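Long-range contacts in ATP-dependent RNA helicase HrpB (PDB 6EUD), which hydrolyses ATP to ADP and phosphate as a DExH-box helicase of the DEAH/RHA type and binds single-stranded RNA: residues A[307-312]-A[542-547]; A[296-301]-A[355-360]; A[226-231]-A[273-278]; A[535-540]-A[549-554]. One frame throughout, in Å; residues are numbered along the deposited sequence.

Contacts 3 and 4 are buried and mainly apolar; contact 2 lies at the surface and contact 1 is only partly buried. Contacts 1, 2 and 3 all reach the same RecA-like sheet. In contact 3 a helix covers it with aliphatic side chains, whereas contacts 1 and 2 use two neighbouring strands of its hairpin, bonded to each other through R309 O and R300 N, and rely on polar groups, backbone and one aromatic ring. A salt bridge from R297 to E227 ties 296-301 to the helix of contact 3. Contact 4 lies in a separate sheet, held by aliphatic packing with one good and two weak backbone bonds, and meets contact 1 where L307 packs on L540 and A549.

Contact 1: residues A[307-312]-A[542-547]; sequences LTRLIT and QGSASP
L307 and Q542, both buried, form the close-packed end of this contact. Their side chains cross obliquely, OE1 of Q542 coming within 3.1 Å of CB of L307. T305 OG1 is hydrogen-bonded to that same oxygen, and NE2 of Q542 bonds OD2 of D302, so the amide is gripped at both ends. NE2 also donates to O of S544 in its own loop (3.3 Å), sitting above the carbonyl plane while the acceptor lies in the plane of the amide. Two residues after L307, R309 brings its CB to 3.5 Å from O of Q542. Its CG lies between the backbone N and the carbonyl carbon (chi1 42°), and the chain then extends to NE past S544 CA. The S544-A545 peptide covers one face of the guanidinium, with N of A545 3.0 Å above the guanidinium plane and offset toward the rim. This side is looser: A545 is exposed and S544 poorly ordered, which leaves the spacing around NH1 uncertain. The contact joins the β-hairpin of strands 287-302 and 307-314, from the second RecA-like domain, to the turn between strands 534-542 and 548-552 of a curled β-sheet, consistent with the OB-fold domain beside the helicase core in DEAH/RHA proteins.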
loop_
_atom_site.group_PDB
_atom_site.type_symbol
_atom_site.label_atom_id
_atom_site.label_comp_id
_atom_site.label_asym_id
_atom_site.label_seq_id
_atom_site.Cartn_x
_atom_site.Cartn_y
_atom_site.Cartn_z
ATOM N N LEU A 307 2.521 2.503 -9.405
ATOM C CA LEU A 307 3.890 2.072 -9.679
ATOM C C LEU A 307 4.602 1.629 -8.410
ATOM O O LEU A 307 4.311 2.095 -7.307
ATOM C CB LEU A 307 4.691 3.176 -10.374
ATOM C CG LEU A 307 4.178 3.562 -11.765
ATOM C CD1 LEU A 307 5.112 4.591 -12.400
ATOM C CD2 LEU A 307 4.005 2.326 -12.686
ATOM N N THR A 308 5.512 0.682 -8.577
ATOM C CA THR A 308 6.389 0.294 -7.499
ATOM C C THR A 308 7.771 0.887 -7.758
ATOM O O THR A 308 8.325 0.745 -8.853
ATOM C CB THR A 308 6.474 -1.234 -7.361
ATOM O OG1 THR A 308 5.154 -1.760 -7.169
ATOM C CG2 THR A 308 7.368 -1.629 -6.155
ATOM N N ARG A 309 8.310 1.576 -6.759
ATOM C CA ARG A 309 9.649 2.166 -6.862
ATOM C C ARG A 309 10.591 1.579 -5.822
ATOM O O ARG A 309 10.145 0.990 -4.835
ATOM C CB ARG A 309 9.567 3.684 -6.713
ATOM C CG ARG A 309 8.620 4.111 -5.619
ATOM C CD ARG A 309 8.626 5.604 -5.456
ATOM N NE ARG A 309 7.593 6.051 -4.529
ATOM C CZ ARG A 309 7.831 6.841 -3.489
ATOM N NH1 ARG A 309 9.064 7.262 -3.254
ATOM N NH2 ARG A 309 6.842 7.213 -2.686
ATOM N N LEU A 310 11.891 1.697 -6.086
ATOM C CA LEU A 310 12.919 1.450 -5.083
ATOM C C LEU A 310 13.212 2.743 -4.353
ATOM O O LEU A 310 13.717 3.682 -4.954
ATOM C CB LEU A 310 14.203 0.916 -5.709
ATOM C CG LEU A 310 14.155 -0.547 -6.116
ATOM C CD1 LEU A 310 15.530 -1.024 -6.560
ATOM C CD2 LEU A 310 13.625 -1.403 -4.976
ATOM N N ILE A 311 12.871 2.804 -3.068
ATOM C CA ILE A 311 13.297 3.922 -2.229
ATOM C C ILE A 311 14.415 3.505 -1.257
ATOM O O ILE A 311 14.657 2.318 -1.000
ATOM C CB ILE A 311 12.131 4.521 -1.429
ATOM C CG1 ILE A 311 11.740 3.611 -0.263
ATOM C CG2 ILE A 311 10.949 4.781 -2.333
ATOM C CD1 ILE A 311 10.801 4.278 0.735
ATOM N N THR A 312 15.121 4.504 -0.756
ATOM C CA THR A 312 16.114 4.288 0.268
ATOM C C THR A 312 15.545 4.870 1.543
ATOM O O THR A 312 14.945 5.949 1.527
ATOM C CB THR A 312 17.464 4.934 -0.092
ATOM O OG1 THR A 312 17.979 4.299 -1.271
ATOM C CG2 THR A 312 18.463 4.749 1.037
ATOM N N GLN A 542 9.723 5.000 -11.438
ATOM C CA GLN A 542 9.361 6.210 -10.704
ATOM C C GLN A 542 10.531 6.687 -9.863
ATOM O O GLN A 542 11.009 5.945 -9.006
ATOM C CB GLN A 542 8.143 5.936 -9.821
ATOM C CG GLN A 542 7.527 7.144 -9.176
ATOM C CD GLN A 542 6.142 6.849 -8.614
ATOM O OE1 GLN A 542 5.460 5.921 -9.057
ATOM N NE2 GLN A 542 5.725 7.633 -7.627
ATOM N N GLY A 543 10.992 7.914 -10.128
ATOM C CA GLY A 543 12.089 8.527 -9.390
ATOM C C GLY A 543 11.896 8.443 -7.887
ATOM O O GLY A 543 12.694 7.827 -7.182
ATOM N N SER A 544 10.832 9.072 -7.402
ATOM C CA SER A 544 10.339 8.813 -6.057
ATOM C C SER A 544 8.956 9.445 -5.914
ATOM O O SER A 544 8.251 9.605 -6.908
ATOM C CB SER A 544 11.300 9.347 -4.990
ATOM O OG SER A 544 11.212 8.579 -3.801
ATOM N N ALA A 545 8.602 9.825 -4.685
ATOM C CA ALA A 545 7.253 10.274 -4.307
ATOM C C ALA A 545 6.565 11.197 -5.310
ATOM O O ALA A 545 5.340 11.209 -5.402
ATOM C CB ALA A 545 7.310 10.957 -2.946
ATOM N N SER A 546 7.355 11.975 -6.044
ATOM C CA SER A 546 6.844 12.827 -7.115
ATOM C C SER A 546 6.247 11.985 -8.249
ATOM O O SER A 546 6.941 11.136 -8.816
ATOM C CB SER A 546 7.970 13.724 -7.641
ATOM O OG SER A 546 7.763 14.099 -8.990
ATOM N N PRO A 547 4.959 12.217 -8.594
ATOM C CA PRO A 547 4.283 11.427 -9.639
ATOM C C PRO A 547 4.931 11.571 -11.026
ATOM O O PRO A 547 4.238 11.842 -12.009
ATOM C CB PRO A 547 2.852 11.991 -9.639
ATOM C CG PRO A 547 2.979 13.357 -9.072
ATOM C CD PRO A 547 4.072 13.253 -8.038
#

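Contact 2: residues A[296-301]-A[355-360]; sequences ERVARF and ILQSDL
At the C-terminal end of the first strand of the RecA-like domain's β-hairpin, next to its turn, F301 meets Q357 and D359 of the linker that leads into helix 361-370. The backbone supplies the one hydrogen bond across the contact: F301 N donates to Q357 O at 2.6 Å, with an N-H...O angle of 156° and the donor tilted 21° from the carbonyl plane. The same oxygen receives a CA-H...O contact from CA of R300 (3.5 Å). The F301 side chain leaves with CG anti to the backbone N (chi1 174°), and one face of its ring lies against the linker. CA of D359 sits over that face, 4.0 Å from the ring centroid, as a CH-pi contact. The carboxylate of D359 lies beside CE1, its OD2 3.9 Å from that atom, while OD1 is hydrogen-bonded to OG of S361. N388 and A391 of helix 386-398 also touch the ring. Further back along the strand, the Q357 side chain lies beside the backbone, CG 3.6 Å from A299 O. An alanine at F301 would probably keep the backbone bond but leave D359 CA without its ring face and open a gap beside A391. One backbone N-H...O hydrogen bond fixes the linker against the strand end, while the ring binds through dispersion and weak CH polarity, so neither link depends on pairing of charges.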
loop_
_atom_site.group_PDB
_atom_site.type_symbol
_atom_site.label_atom_id
_atom_site.label_comp_id
_atom_site.label_asym_id
_atom_site.label_seq_id
_atom_site.Cartn_x
_atom_site.Cartn_y
_atom_site.Cartn_z
ATOM N N GLU A 296 18.549 1.272 4.050
ATOM C CA GLU A 296 18.062 0.158 3.245
ATOM C C GLU A 296 17.526 0.655 1.909
ATOM O O GLU A 296 17.120 1.816 1.775
ATOM C CB GLU A 296 16.937 -0.586 3.976
ATOM C CG GLU A 296 17.311 -1.913 4.616
ATOM C CD GLU A 296 16.215 -2.431 5.543
ATOM O OE1 GLU A 296 15.156 -1.769 5.632
ATOM O OE2 GLU A 296 16.420 -3.483 6.197
ATOM N N ARG A 297 17.476 -0.242 0.930
ATOM C CA ARG A 297 16.750 0.035 -0.299
ATOM C C ARG A 297 15.542 -0.903 -0.410
ATOM O O ARG A 297 15.712 -2.116 -0.548
ATOM C CB ARG A 297 17.678 -0.113 -1.502
ATOM C CG ARG A 297 17.018 0.097 -2.840
ATOM C CD ARG A 297 18.049 0.570 -3.865
ATOM N NE ARG A 297 18.596 1.883 -3.504
ATOM C CZ ARG A 297 19.891 2.183 -3.509
ATOM N NH1 ARG A 297 20.784 1.265 -3.859
ATOM N NH2 ARG A 297 20.296 3.403 -3.163
ATOM N N VAL A 298 14.331 -0.348 -0.346
ATOM C CA VAL A 298 13.119 -1.174 -0.420
ATOM C C VAL A 298 12.150 -0.763 -1.532
ATOM O O VAL A 298 12.083 0.404 -1.930
ATOM C CB VAL A 298 12.324 -1.171 0.929
ATOM C CG1 VAL A 298 13.097 -1.904 2.005
ATOM C CG2 VAL A 298 12.000 0.250 1.375
ATOM N N ALA A 299 11.402 -1.753 -2.015
ATOM C CA ALA A 299 10.324 -1.565 -2.984
ATOM C C ALA A 299 9.128 -0.906 -2.327
ATOM O O ALA A 299 8.674 -1.347 -1.280
ATOM C CB ALA A 299 9.922 -2.893 -3.588
ATOM N N ARG A 300 8.625 0.163 -2.929
ATOM C CA ARG A 300 7.467 0.841 -2.382
ATOM C C ARG A 300 6.364 1.029 -3.435
ATOM O O ARG A 300 6.585 1.628 -4.501
ATOM C CB ARG A 300 7.867 2.190 -1.787
ATOM C CG ARG A 300 6.688 3.066 -1.444
ATOM C CD ARG A 300 7.009 3.981 -0.280
ATOM N NE ARG A 300 7.306 3.226 0.934
ATOM C CZ ARG A 300 7.649 3.783 2.090
ATOM N NH1 ARG A 300 7.748 5.101 2.189
ATOM N NH2 ARG A 300 7.902 3.018 3.144
ATOM N N PHE A 301 5.179 0.506 -3.125
ATOM C CA PHE A 301 4.025 0.687 -3.984
ATOM C C PHE A 301 3.415 2.055 -3.745
ATOM O O PHE A 301 3.194 2.445 -2.599
ATOM C CB PHE A 301 2.993 -0.409 -3.741
ATOM C CG PHE A 301 1.710 -0.208 -4.487
ATOM C CD1 PHE A 301 1.661 -0.361 -5.868
ATOM C CD2 PHE A 301 0.548 0.127 -3.819
ATOM C CE1 PHE A 301 0.479 -0.181 -6.568
ATOM C CE2 PHE A 301 -0.640 0.312 -4.522
ATOM C CZ PHE A 301 -0.669 0.147 -5.899
ATOM N N ILE A 355 4.263 -7.004 2.709
ATOM C CA ILE A 355 2.830 -6.892 2.473
ATOM C C ILE A 355 2.296 -5.470 2.711
ATOM O O ILE A 355 1.240 -5.101 2.172
ATOM C CB ILE A 355 2.026 -7.905 3.351
ATOM C CG1 ILE A 355 0.565 -7.991 2.875
ATOM C CG2 ILE A 355 2.146 -7.566 4.852
ATOM C CD1 ILE A 355 -0.239 -9.136 3.487
ATOM N N LEU A 356 3.022 -4.661 3.482
ATOM C CA LEU A 356 2.560 -3.305 3.752
ATOM C C LEU A 356 3.033 -2.295 2.709
ATOM O O LEU A 356 2.503 -1.201 2.629
ATOM C CB LEU A 356 3.000 -2.863 5.147
ATOM C CG LEU A 356 2.397 -3.743 6.252
ATOM C CD1 LEU A 356 2.709 -3.200 7.604
ATOM C CD2 LEU A 356 0.905 -3.898 6.093
ATOM N N GLN A 357 4.008 -2.663 1.893
ATOM C CA GLN A 357 4.603 -1.687 0.994
ATOM C C GLN A 357 4.428 -2.064 -0.490
ATOM O O GLN A 357 4.942 -1.380 -1.369
ATOM C CB GLN A 357 6.095 -1.502 1.361
ATOM C CG GLN A 357 6.915 -2.816 1.443
ATOM C CD GLN A 357 8.257 -2.711 2.215
ATOM O OE1 GLN A 357 8.525 -1.738 2.931
ATOM N NE2 GLN A 357 9.093 -3.736 2.069
ATOM N N SER A 358 3.685 -3.130 -0.778
ATOM C CA SER A 358 3.625 -3.625 -2.156
ATOM C C SER A 358 2.239 -3.649 -2.824
ATOM O O SER A 358 1.190 -3.631 -2.171
ATOM C CB SER A 358 4.223 -5.037 -2.235
ATOM O OG SER A 358 3.351 -6.001 -1.686
ATOM N N ASP A 359 2.287 -3.653 -4.154
ATOM C CA ASP A 359 1.158 -3.935 -5.040
ATOM C C ASP A 359 0.426 -5.196 -4.581
ATOM O O ASP A 359 1.034 -6.243 -4.399
ATOM C CB ASP A 359 1.686 -4.105 -6.470
ATOM C CG ASP A 359 0.606 -3.958 -7.544
ATOM O OD1 ASP A 359 -0.564 -4.373 -7.357
ATOM O OD2 ASP A 359 0.965 -3.417 -8.603
ATOM N N LEU A 360 -0.876 -5.110 -4.379
ATOM C CA LEU A 360 -1.597 -6.258 -3.859
ATOM C C LEU A 360 -2.557 -6.856 -4.879
ATOM O O LEU A 360 -3.392 -7.699 -4.525
ATOM C CB LEU A 360 -2.372 -5.868 -2.594
ATOM C CG LEU A 360 -1.576 -5.308 -1.417
ATOM C CD1 LEU A 360 -2.507 -5.033 -0.251
ATOM C CD2 LEU A 360 -0.453 -6.260 -0.992
#

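Contact 3: residues A[226-231]-A[273-278]; sequences GEIQRV and LATNIA
I228 and V231 of helix 225-236 pack on L273 in a parallel α/β layer of the second RecA-like domain. The helix belongs to the β-alpha-beta crossover from strand 217-221 to strand 243-248, and strand 269-274 runs between those two in the sheet; the sequence LATNIA, which begins at the end of this strand and runs into the loop, matches helicase motif V. Apolar contacts carry the interface. The I228 and L273 side chains lie alongside each other, running opposite ways, with CG2 of I228 3.8 Å from CB of L273. CD1 of I228 reaches on to CG2 of T275 (4.0 Å), and CG1 of V231 meets CD2 of L273 at 3.9 Å. Methyl groups also rest on backbone: CD1 of I228 lies 3.6 Å from O of L273, and CD2 of L273 lies 3.7 Å from O of I228. The polar backbone is engaged within the sheet, where L273 bonds C246 and A274 bonds L220 and L222. Charged groups take no part across the contact: E227 forms a salt bridge through OE1 with NH1 of R297 on strand 287-302, and NH2 of R230 is 3.6 Å from OE2 of E227, which lies at the edge of the guanidinium. G226 O sits over the centre of one face of that group, 3.3 Å above its plane.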
loop_
_atom_site.group_PDB
_atom_site.type_symbol
_atom_site.label_atom_id
_atom_site.label_comp_id
_atom_site.label_asym_id
_atom_site.label_seq_id
_atom_site.Cartn_x
_atom_site.Cartn_y
_atom_site.Cartn_z
ATOM N N GLY A 226 25.579 -0.349 -6.572
ATOM C CA GLY A 226 26.183 0.925 -6.937
ATOM C C GLY A 226 26.958 1.556 -5.793
ATOM O O GLY A 226 28.074 2.027 -6.011
ATOM N N GLU A 227 26.387 1.553 -4.581
ATOM C CA GLU A 227 27.057 2.154 -3.426
ATOM C C GLU A 227 28.268 1.329 -3.041
ATOM O O GLU A 227 29.313 1.885 -2.697
ATOM C CB GLU A 227 26.120 2.295 -2.224
ATOM C CG GLU A 227 25.041 3.344 -2.377
ATOM C CD GLU A 227 23.849 2.869 -3.198
ATOM O OE1 GLU A 227 23.596 1.641 -3.237
ATOM O OE2 GLU A 227 23.156 3.735 -3.782
ATOM N N ILE A 228 28.135 0.008 -3.110
ATOM C CA ILE A 228 29.281 -0.868 -2.909
ATOM C C ILE A 228 30.453 -0.505 -3.831
ATOM O O ILE A 228 31.601 -0.428 -3.385
ATOM C CB ILE A 228 28.908 -2.335 -3.134
ATOM C CG1 ILE A 228 27.937 -2.789 -2.044
ATOM C CG2 ILE A 228 30.173 -3.218 -3.164
ATOM C CD1 ILE A 228 27.567 -4.247 -2.115
ATOM N N GLN A 229 30.172 -0.271 -5.112
ATOM C CA GLN A 229 31.235 0.039 -6.070
ATOM C C GLN A 229 31.884 1.383 -5.764
ATOM O O GLN A 229 33.119 1.505 -5.733
ATOM C CB GLN A 229 30.685 0.039 -7.489
ATOM C CG GLN A 229 30.073 -1.265 -7.911
ATOM C CD GLN A 229 29.556 -1.225 -9.334
ATOM O OE1 GLN A 229 29.570 -0.177 -9.977
ATOM N NE2 GLN A 229 29.107 -2.372 -9.838
ATOM N N ARG A 230 31.056 2.394 -5.517
ATOM C CA ARG A 230 31.574 3.741 -5.297
ATOM C C ARG A 230 32.368 3.871 -3.995
ATOM O O ARG A 230 33.414 4.542 -3.980
ATOM C CB ARG A 230 30.433 4.766 -5.341
ATOM C CG ARG A 230 29.945 5.030 -6.764
ATOM C CD ARG A 230 28.898 6.126 -6.832
ATOM N NE ARG A 230 27.647 5.700 -6.216
ATOM C CZ ARG A 230 26.721 4.979 -6.832
ATOM N NH1 ARG A 230 26.903 4.582 -8.082
ATOM N NH2 ARG A 230 25.610 4.652 -6.192
ATOM N N VAL A 231 31.888 3.240 -2.918
ATOM C CA VAL A 231 32.595 3.311 -1.653
ATOM C C VAL A 231 33.904 2.543 -1.791
ATOM O O VAL A 231 34.942 2.947 -1.246
ATOM C CB VAL A 231 31.767 2.740 -0.479
ATOM C CG1 VAL A 231 32.658 2.496 0.732
ATOM C CG2 VAL A 231 30.607 3.658 -0.139
ATOM N N LEU A 273 32.217 -5.431 1.737
ATOM C CA LEU A 273 31.192 -4.462 1.401
ATOM C C LEU A 273 29.973 -5.243 0.910
ATOM O O LEU A 273 30.011 -5.886 -0.129
ATOM C CB LEU A 273 31.698 -3.471 0.344
ATOM C CG LEU A 273 33.031 -2.723 0.553
ATOM C CD1 LEU A 273 34.234 -3.515 0.014
ATOM C CD2 LEU A 273 32.988 -1.315 -0.060
ATOM N N ALA A 274 28.887 -5.194 1.668
ATOM C CA ALA A 274 27.742 -6.045 1.384
ATOM C C ALA A 274 26.432 -5.289 1.500
ATOM O O ALA A 274 26.371 -4.221 2.129
ATOM C CB ALA A 274 27.738 -7.256 2.327
ATOM N N THR A 275 25.393 -5.852 0.887
ATOM C CA THR A 275 24.013 -5.433 1.117
ATOM C C THR A 275 23.463 -6.205 2.307
ATOM O O THR A 275 24.158 -7.076 2.840
ATOM C CB THR A 275 23.139 -5.707 -0.096
ATOM O OG1 THR A 275 23.134 -7.119 -0.334
ATOM C CG2 THR A 275 23.687 -4.996 -1.318
ATOM N N ASN A 276 22.210 -5.952 2.697
ATOM C CA ASN A 276 21.678 -6.612 3.898
ATOM C C ASN A 276 21.450 -8.126 3.767
ATOM O O ASN A 276 20.928 -8.760 4.680
ATOM C CB ASN A 276 20.385 -5.932 4.371
ATOM C CG ASN A 276 19.313 -5.894 3.318
ATOM O OD1 ASN A 276 19.449 -6.467 2.231
ATOM N ND2 ASN A 276 18.226 -5.199 3.634
ATOM N N ILE A 277 21.880 -8.718 2.663
ATOM C CA ILE A 277 21.908 -10.172 2.593
ATOM C C ILE A 277 22.903 -10.729 3.620
ATOM O O ILE A 277 22.835 -11.901 3.990
ATOM C CB ILE A 277 22.288 -10.670 1.197
ATOM C CG1 ILE A 277 23.787 -10.492 0.957
ATOM C CG2 ILE A 277 21.485 -9.919 0.149
ATOM C CD1 ILE A 277 24.302 -11.283 -0.210
ATOM N N ALA A 278 23.824 -9.887 4.084
ATOM C CA ALA A 278 24.790 -10.316 5.088
ATOM C C ALA A 278 24.217 -10.168 6.502
ATOM O O ALA A 278 24.829 -10.591 7.483
ATOM C CB ALA A 278 26.084 -9.532 4.947
#

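Contact 4: residues A[535-540]-A[549-554]; sequences LIAPLL and ARILLA
L539 faces two successive residues, L552 and L553, and its carbonyl oxygen serves both. L552 N donates to L539 O at 2.9 Å, with an N-H...O angle of 161°; L553 N reaches the same oxygen by a weak bond of 3.4 Å. The return bond, L539 N to L553 O at 3.5 Å, is also weak. P538 has no N-H to give, and its O takes a weak bond from R502 NH1. Further strands and their flanking residues satisfy more of the backbone: L535 bonds A504, A537 bonds R502, and A549 bonds G520 and M522; past the corner at L553, L555 bonds I536. CA-H...O contacts add to this, with CA of A554 3.2 Å from I536 O and CA of L540 3.3 Å from R550 O. L539 and L553 lie side by side on one face, CB to CB 3.8 Å, and L539 CD2 also touches L553 CD1. An alanine at L539 would probably leave L552 CD1 and L553 CD1 without their partners and open a gap near P449. On the other face, CD2 of L540 lies 3.8 Å from CG1 of I551, beside A537. L552, with helix-like backbone angles, is the extra residue of a classic beta bulge next to the corner of the chain; segments 535-540 and 549-552 cross at 116° within a curled sheet consistent with an OB-fold barrel.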
loop_
_atom_site.group_PDB
_atom_site.type_symbol
_atom_site.label_atom_id
_atom_site.label_comp_id
_atom_site.label_asym_id
_atom_site.label_seq_id
_atom_site.Cartn_x
_atom_site.Cartn_y
_atom_site.Cartn_z
ATOM N N LEU A 535 2.321 6.762 -27.010
ATOM C CA LEU A 535 2.957 5.505 -26.633
ATOM C C LEU A 535 2.103 4.724 -25.651
ATOM O O LEU A 535 1.150 5.250 -25.093
ATOM C CB LEU A 535 4.326 5.750 -26.003
ATOM C CG LEU A 535 5.321 6.639 -26.747
ATOM C CD1 LEU A 535 6.524 6.933 -25.846
ATOM C CD2 LEU A 535 5.742 5.986 -28.075
ATOM N N ILE A 536 2.445 3.455 -25.456
ATOM C CA ILE A 536 1.971 2.715 -24.290
ATOM C C ILE A 536 3.226 2.325 -23.535
ATOM O O ILE A 536 4.101 1.685 -24.110
ATOM C CB ILE A 536 1.162 1.450 -24.651
ATOM C CG1 ILE A 536 0.044 1.774 -25.641
ATOM C CG2 ILE A 536 0.566 0.865 -23.385
ATOM C CD1 ILE A 536 -0.782 0.601 -26.000
ATOM N N ALA A 537 3.343 2.733 -22.278
ATOM C CA ALA A 537 4.559 2.466 -21.516
ATOM C C ALA A 537 4.292 1.541 -20.342
ATOM O O ALA A 537 4.067 2.002 -19.225
ATOM C CB ALA A 537 5.182 3.769 -21.025
ATOM N N PRO A 538 4.327 0.225 -20.590
ATOM C CA PRO A 538 4.044 -0.717 -19.506
ATOM C C PRO A 538 5.099 -0.709 -18.391
ATOM O O PRO A 538 4.740 -0.899 -17.232
ATOM C CB PRO A 538 3.998 -2.076 -20.228
ATOM C CG PRO A 538 4.714 -1.882 -21.472
ATOM C CD PRO A 538 4.479 -0.465 -21.883
ATOM N N LEU A 539 6.362 -0.484 -18.730
ATOM C CA LEU A 539 7.428 -0.518 -17.730
ATOM C C LEU A 539 7.968 0.880 -17.393
ATOM O O LEU A 539 8.508 1.587 -18.254
ATOM C CB LEU A 539 8.563 -1.421 -18.213
ATOM C CG LEU A 539 9.454 -2.042 -17.145
ATOM C CD1 LEU A 539 8.617 -2.812 -16.149
ATOM C CD2 LEU A 539 10.464 -2.944 -17.802
ATOM N N LEU A 540 7.831 1.257 -16.124
ATOM C CA LEU A 540 8.126 2.611 -15.662
ATOM C C LEU A 540 8.924 2.648 -14.370
ATOM O O LEU A 540 8.555 1.990 -13.387
ATOM C CB LEU A 540 6.828 3.386 -15.440
ATOM C CG LEU A 540 5.950 3.633 -16.651
ATOM C CD1 LEU A 540 4.494 3.724 -16.245
ATOM C CD2 LEU A 540 6.409 4.904 -17.327
ATOM N N ALA A 549 7.927 9.582 -13.596
ATOM C CA ALA A 549 8.630 8.322 -13.795
ATOM C C ALA A 549 9.383 8.294 -15.120
ATOM O O ALA A 549 9.012 8.984 -16.071
ATOM C CB ALA A 549 7.648 7.164 -13.725
ATOM N N ARG A 550 10.450 7.502 -15.174
ATOM C CA ARG A 550 11.159 7.288 -16.421
ATOM C C ARG A 550 10.530 6.120 -17.195
ATOM O O ARG A 550 10.100 5.119 -16.616
ATOM C CB ARG A 550 12.643 7.023 -16.161
ATOM C CG ARG A 550 13.496 7.095 -17.408
ATOM C CD ARG A 550 14.976 7.060 -17.070
ATOM N NE ARG A 550 15.416 5.724 -16.685
ATOM C CZ ARG A 550 16.609 5.220 -16.987
ATOM N NH1 ARG A 550 17.484 5.952 -17.667
ATOM N NH2 ARG A 550 16.932 3.991 -16.603
ATOM N N ILE A 551 10.472 6.257 -18.510
ATOM C CA ILE A 551 9.940 5.203 -19.356
ATOM C C ILE A 551 11.052 4.225 -19.706
ATOM O O ILE A 551 12.057 4.618 -20.283
ATOM C CB ILE A 551 9.305 5.797 -20.625
ATOM C CG1 ILE A 551 8.098 6.662 -20.236
ATOM C CG2 ILE A 551 8.893 4.705 -21.586
ATOM C CD1 ILE A 551 7.527 7.462 -21.386
ATOM N N LEU A 552 10.871 2.955 -19.335
ATOM C CA LEU A 552 11.905 1.937 -19.531
ATOM C C LEU A 552 11.621 1.080 -20.757
ATOM O O LEU A 552 12.527 0.807 -21.545
ATOM C CB LEU A 552 12.027 1.049 -18.292
ATOM C CG LEU A 552 12.361 1.695 -16.946
ATOM C CD1 LEU A 552 12.391 0.628 -15.880
ATOM C CD2 LEU A 552 13.702 2.448 -16.997
ATOM N N LEU A 553 10.366 0.642 -20.901
ATOM C CA LEU A 553 9.919 -0.096 -22.087
ATOM C C LEU A 553 8.598 0.464 -22.576
ATOM O O LEU A 553 7.638 0.589 -21.803
ATOM C CB LEU A 553 9.770 -1.592 -21.797
ATOM C CG LEU A 553 11.025 -2.453 -21.873
ATOM C CD1 LEU A 553 10.651 -3.900 -21.572
ATOM C CD2 LEU A 553 11.702 -2.313 -23.224
ATOM N N ALA A 554 8.537 0.805 -23.858
ATOM C CA ALA A 554 7.314 1.391 -24.403
ATOM C C ALA A 554 7.113 0.989 -25.846
ATOM O O ALA A 554 8.054 0.570 -26.539
ATOM C CB ALA A 554 7.332 2.907 -24.284
#